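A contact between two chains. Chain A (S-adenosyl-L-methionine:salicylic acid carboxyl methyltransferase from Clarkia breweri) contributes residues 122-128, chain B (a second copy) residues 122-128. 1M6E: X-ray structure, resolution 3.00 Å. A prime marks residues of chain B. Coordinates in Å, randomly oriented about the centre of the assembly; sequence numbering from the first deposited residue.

Chain A (122-128) FINGVPG
Chain B, residues 122-128: FINGVPG

Two copies of one β-strand meet across an exact two-fold axis and join, edge to edge, through a single antiparallel bridge at Gly125 and Gly125′. Residues 122-127 are extended in each chain, with phi/psi running -80/107, -90/139, -136/130, -93/128, -116/93 and -75/133; Gly128 leaves the strand at 154/172, backbone angles that by themselves call for glycine. The strand axes approach to 4.6 Å and their N-to-C directions differ by 139°, so the pair is far from strictly antiparallel and the chains diverge on leaving the bridge. In register, Gly125 faces its own copy (CA to CA, 5.1 Å), while Asn124 CA lies 4.8 Å from Val126′ CA, and the symmetry repeats this pairing. Two hydrogen bonds close the bridge: Gly125 N donates to Gly125′ O and Gly125′ N to Gly125 O, each 3.0 Å long with an N-H...O angle of 162°. The same carbonyl also receives a CA-H...O contact, Asn124 CA to Gly125′ O at 3.4 Å, with its symmetry mate. Beyond the bridge no further backbone hydrogen bond forms: Pro127′ has no amide hydrogen to offer Ile123 O, its CD packing 3.8 Å from that oxygen, and Ile123 N lies 6.2 Å from Pro127′ O. Asn124 (chi1 -55°, m; chi2 -60°) starts sideways, but its end comes nearer the partner, bringing OD1 to 2.9 Å from Val126′ CG2, a very tight polar-to-methyl approach; Val126 is t (175°). Asn124 CB and Asn124′ CB stand 4.3 Å apart, and each ND2 is hydrogen-bonded elsewhere in the structure. Ile123 (m, t; -69°, 177°) and Phe122 (m, -53°; chi2 115°) also start sideways, but their ends lead away, so Ile123 meets the partner through its backbone. Pro127 has a C-gamma endo pucker. Together the stretches bury 325 Å².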

ATOM      1  N   PHE A 122       1.722 -10.091  -9.299  1.00 42.22           N
ATOM      2  CA  PHE A 122       2.030  -9.669  -7.973  1.00 47.50           C
ATOM      3  C   PHE A 122       1.960  -8.135  -7.876  1.00 46.05           C
ATOM      4  O   PHE A 122       2.823  -7.423  -8.405  1.00 36.68           O
ATOM      5  CB  PHE A 122       3.393 -10.239  -7.663  1.00 49.27           C
ATOM      6  CG  PHE A 122       3.459 -11.710  -7.909  1.00 35.40           C
ATOM      7  CD1 PHE A 122       4.258 -12.230  -8.888  1.00 44.62           C
ATOM      8  CD2 PHE A 122       2.721 -12.577  -7.130  1.00 44.41           C
ATOM      9  CE1 PHE A 122       4.326 -13.588  -9.076  1.00 29.32           C
ATOM     10  CE2 PHE A 122       2.781 -13.930  -7.309  1.00 19.85           C
ATOM     11  CZ  PHE A 122       3.590 -14.434  -8.284  1.00 39.62           C
ATOM     12  N   ILE A 123       0.921  -7.624  -7.216  1.00 41.43           N
ATOM     13  CA  ILE A 123       0.794  -6.177  -7.094  1.00 42.13           C
ATOM     14  C   ILE A 123       1.469  -5.597  -5.875  1.00 37.23           C
ATOM     15  O   ILE A 123       1.399  -6.160  -4.787  1.00 46.79           O
ATOM     16  CB  ILE A 123      -0.660  -5.721  -7.099  1.00 37.46           C
ATOM     17  CG1 ILE A 123      -1.248  -5.959  -8.488  1.00 38.35           C
ATOM     18  CG2 ILE A 123      -0.737  -4.238  -6.730  1.00 30.83           C
ATOM     19  CD1 ILE A 123      -2.679  -5.613  -8.620  1.00 37.55           C
ATOM     20  N   ASN A 124       2.126  -4.461  -6.082  1.00 32.79           N
ATOM     21  CA  ASN A 124       2.850  -3.775  -5.033  1.00 31.51           C
ATOM     22  C   ASN A 124       2.580  -2.280  -5.094  1.00 33.06           C
ATOM     23  O   ASN A 124       2.690  -1.679  -6.168  1.00 40.38           O
ATOM     24  CB  ASN A 124       4.365  -4.000  -5.188  1.00 34.79           C
ATOM     25  CG  ASN A 124       4.746  -5.474  -5.249  1.00 41.43           C
ATOM     26  OD1 ASN A 124       4.487  -6.234  -4.321  1.00 54.12           O
ATOM     27  ND2 ASN A 124       5.371  -5.879  -6.345  1.00 47.07           N
ATOM     28  N   GLY A 125       2.223  -1.691  -3.949  1.00 24.52           N
ATOM     29  CA  GLY A 125       2.016  -0.245  -3.851  1.00 26.57           C
ATOM     30  C   GLY A 125       3.337   0.399  -3.393  1.00 23.74           C
ATOM     31  O   GLY A 125       3.915  -0.043  -2.428  1.00 28.01           O
ATOM     32  N   VAL A 126       3.828   1.412  -4.098  1.00 23.51           N
ATOM     33  CA  VAL A 126       5.098   2.081  -3.768  1.00 28.78           C
ATOM     34  C   VAL A 126       4.858   3.540  -3.374  1.00 27.66           C
ATOM     35  O   VAL A 126       4.844   4.415  -4.233  1.00 27.32           O
ATOM     36  CB  VAL A 126       5.990   2.126  -4.994  1.00 32.82           C
ATOM     37  CG1 VAL A 126       7.211   2.915  -4.697  1.00 30.20           C
ATOM     38  CG2 VAL A 126       6.300   0.744  -5.458  1.00 32.07           C
ATOM     39  N   PRO A 127       4.699   3.840  -2.081  1.00 33.35           N
ATOM     40  CA  PRO A 127       4.459   5.269  -1.796  1.00 36.69           C
ATOM     41  C   PRO A 127       5.678   6.219  -1.899  1.00 35.03           C
ATOM     42  O   PRO A 127       6.751   5.920  -1.378  1.00 30.44           O
ATOM     43  CB  PRO A 127       3.841   5.237  -0.394  1.00 27.10           C
ATOM     44  CG  PRO A 127       4.536   4.079   0.233  1.00 24.35           C
ATOM     45  CD  PRO A 127       4.594   3.023  -0.857  1.00 19.18           C
ATOM     46  N   GLY A 128       5.508   7.355  -2.576  1.00 20.84           N
ATOM     47  CA  GLY A 128       6.610   8.281  -2.693  1.00 27.93           C
ATOM     48  C   GLY A 128       6.529   9.163  -3.912  1.00 38.53           C
ATOM     49  O   GLY A 128       5.684   8.961  -4.771  1.00 48.44           O
TER
ATOM     50  N   PHE B 122      13.750   1.338  -0.626  1.00 42.22           N
ATOM     51  CA  PHE B 122      12.540   1.426  -1.373  1.00 47.50           C
ATOM     52  C   PHE B 122      11.454   0.545  -0.730  1.00 46.05           C
ATOM     53  O   PHE B 122      11.515  -0.688  -0.793  1.00 36.68           O
ATOM     54  CB  PHE B 122      12.894   1.025  -2.785  1.00 49.27           C
ATOM     55  CG  PHE B 122      14.048   1.805  -3.320  1.00 35.40           C
ATOM     56  CD1 PHE B 122      15.237   1.202  -3.617  1.00 44.62           C
ATOM     57  CD2 PHE B 122      13.922   3.161  -3.546  1.00 44.41           C
ATOM     58  CE1 PHE B 122      16.274   1.934  -4.138  1.00 29.32           C
ATOM     59  CE2 PHE B 122      14.948   3.900  -4.064  1.00 19.85           C
ATOM     60  CZ  PHE B 122      16.126   3.280  -4.363  1.00 39.62           C
ATOM     61  N   ILE B 123      10.470   1.179  -0.092  1.00 41.43           N
ATOM     62  CA  ILE B 123       9.415   0.401   0.545  1.00 42.13           C
ATOM     63  C   ILE B 123       8.237   0.105  -0.352  1.00 37.23           C
ATOM     64  O   ILE B 123       7.788   0.962  -1.107  1.00 46.79           O
ATOM     65  CB  ILE B 123       8.895   1.062   1.815  1.00 37.46           C
ATOM     66  CG1 ILE B 123       9.988   1.013   2.881  1.00 38.35           C
ATOM     67  CG2 ILE B 123       7.640   0.331   2.301  1.00 30.83           C
ATOM     68  CD1 ILE B 123       9.639   1.675   4.155  1.00 37.55           C
ATOM     69  N   ASN B 124       7.750  -1.127  -0.254  1.00 32.79           N
ATOM     70  CA  ASN B 124       6.637  -1.593  -1.053  1.00 31.51           C
ATOM     71  C   ASN B 124       5.664  -2.384  -0.194  1.00 33.06           C
ATOM     72  O   ASN B 124       6.084  -3.286   0.540  1.00 40.38           O
ATOM     73  CB  ASN B 124       7.134  -2.506  -2.189  1.00 34.79           C
ATOM     74  CG  ASN B 124       8.201  -1.851  -3.056  1.00 41.43           C
ATOM     75  OD1 ASN B 124       7.971  -0.814  -3.670  1.00 54.12           O
ATOM     76  ND2 ASN B 124       9.375  -2.464  -3.114  1.00 47.07           N
ATOM     77  N   GLY B 125       4.375  -2.043  -0.284  1.00 24.52           N
ATOM     78  CA  GLY B 125       3.326  -2.778   0.424  1.00 26.57           C
ATOM     79  C   GLY B 125       2.770  -3.855  -0.525  1.00 23.74           C
ATOM     80  O   GLY B 125       2.434  -3.549  -1.645  1.00 28.01           O
ATOM     81  N   VAL B 126       2.707  -5.110  -0.095  1.00 23.51           N
ATOM     82  CA  VAL B 126       2.222  -6.223  -0.928  1.00 28.78           C
ATOM     83  C   VAL B 126       0.940  -6.821  -0.346  1.00 27.66           C
ATOM     84  O   VAL B 126       1.002  -7.723   0.482  1.00 27.32           O
ATOM     85  CB  VAL B 126       3.239  -7.348  -0.926  1.00 32.82           C
ATOM     86  CG1 VAL B 126       2.693  -8.519  -1.656  1.00 30.20           C
ATOM     87  CG2 VAL B 126       4.534  -6.873  -1.492  1.00 32.07           C
ATOM     88  N   PRO B 127      -0.239  -6.364  -0.780  1.00 33.35           N
ATOM     89  CA  PRO B 127      -1.421  -6.988  -0.153  1.00 36.69           C
ATOM     90  C   PRO B 127      -1.776  -8.427  -0.604  1.00 35.03           C
ATOM     91  O   PRO B 127      -1.801  -8.722  -1.798  1.00 30.44           O
ATOM     92  CB  PRO B 127      -2.535  -5.977  -0.445  1.00 27.10           C
ATOM     93  CG  PRO B 127      -2.135  -5.438  -1.773  1.00 24.35           C
ATOM     94  CD  PRO B 127      -0.628  -5.268  -1.687  1.00 19.18           C
ATOM     95  N   GLY B 128      -2.043  -9.316   0.354  1.00 20.84           N
ATOM     96  CA  GLY B 128      -2.391 -10.668  -0.014  1.00 27.93           C
ATOM     97  C   GLY B 128      -2.077 -11.683   1.056  1.00 38.53           C
ATOM     98  O   GLY B 128      -1.439 -11.363   2.047  1.00 48.44           O
TER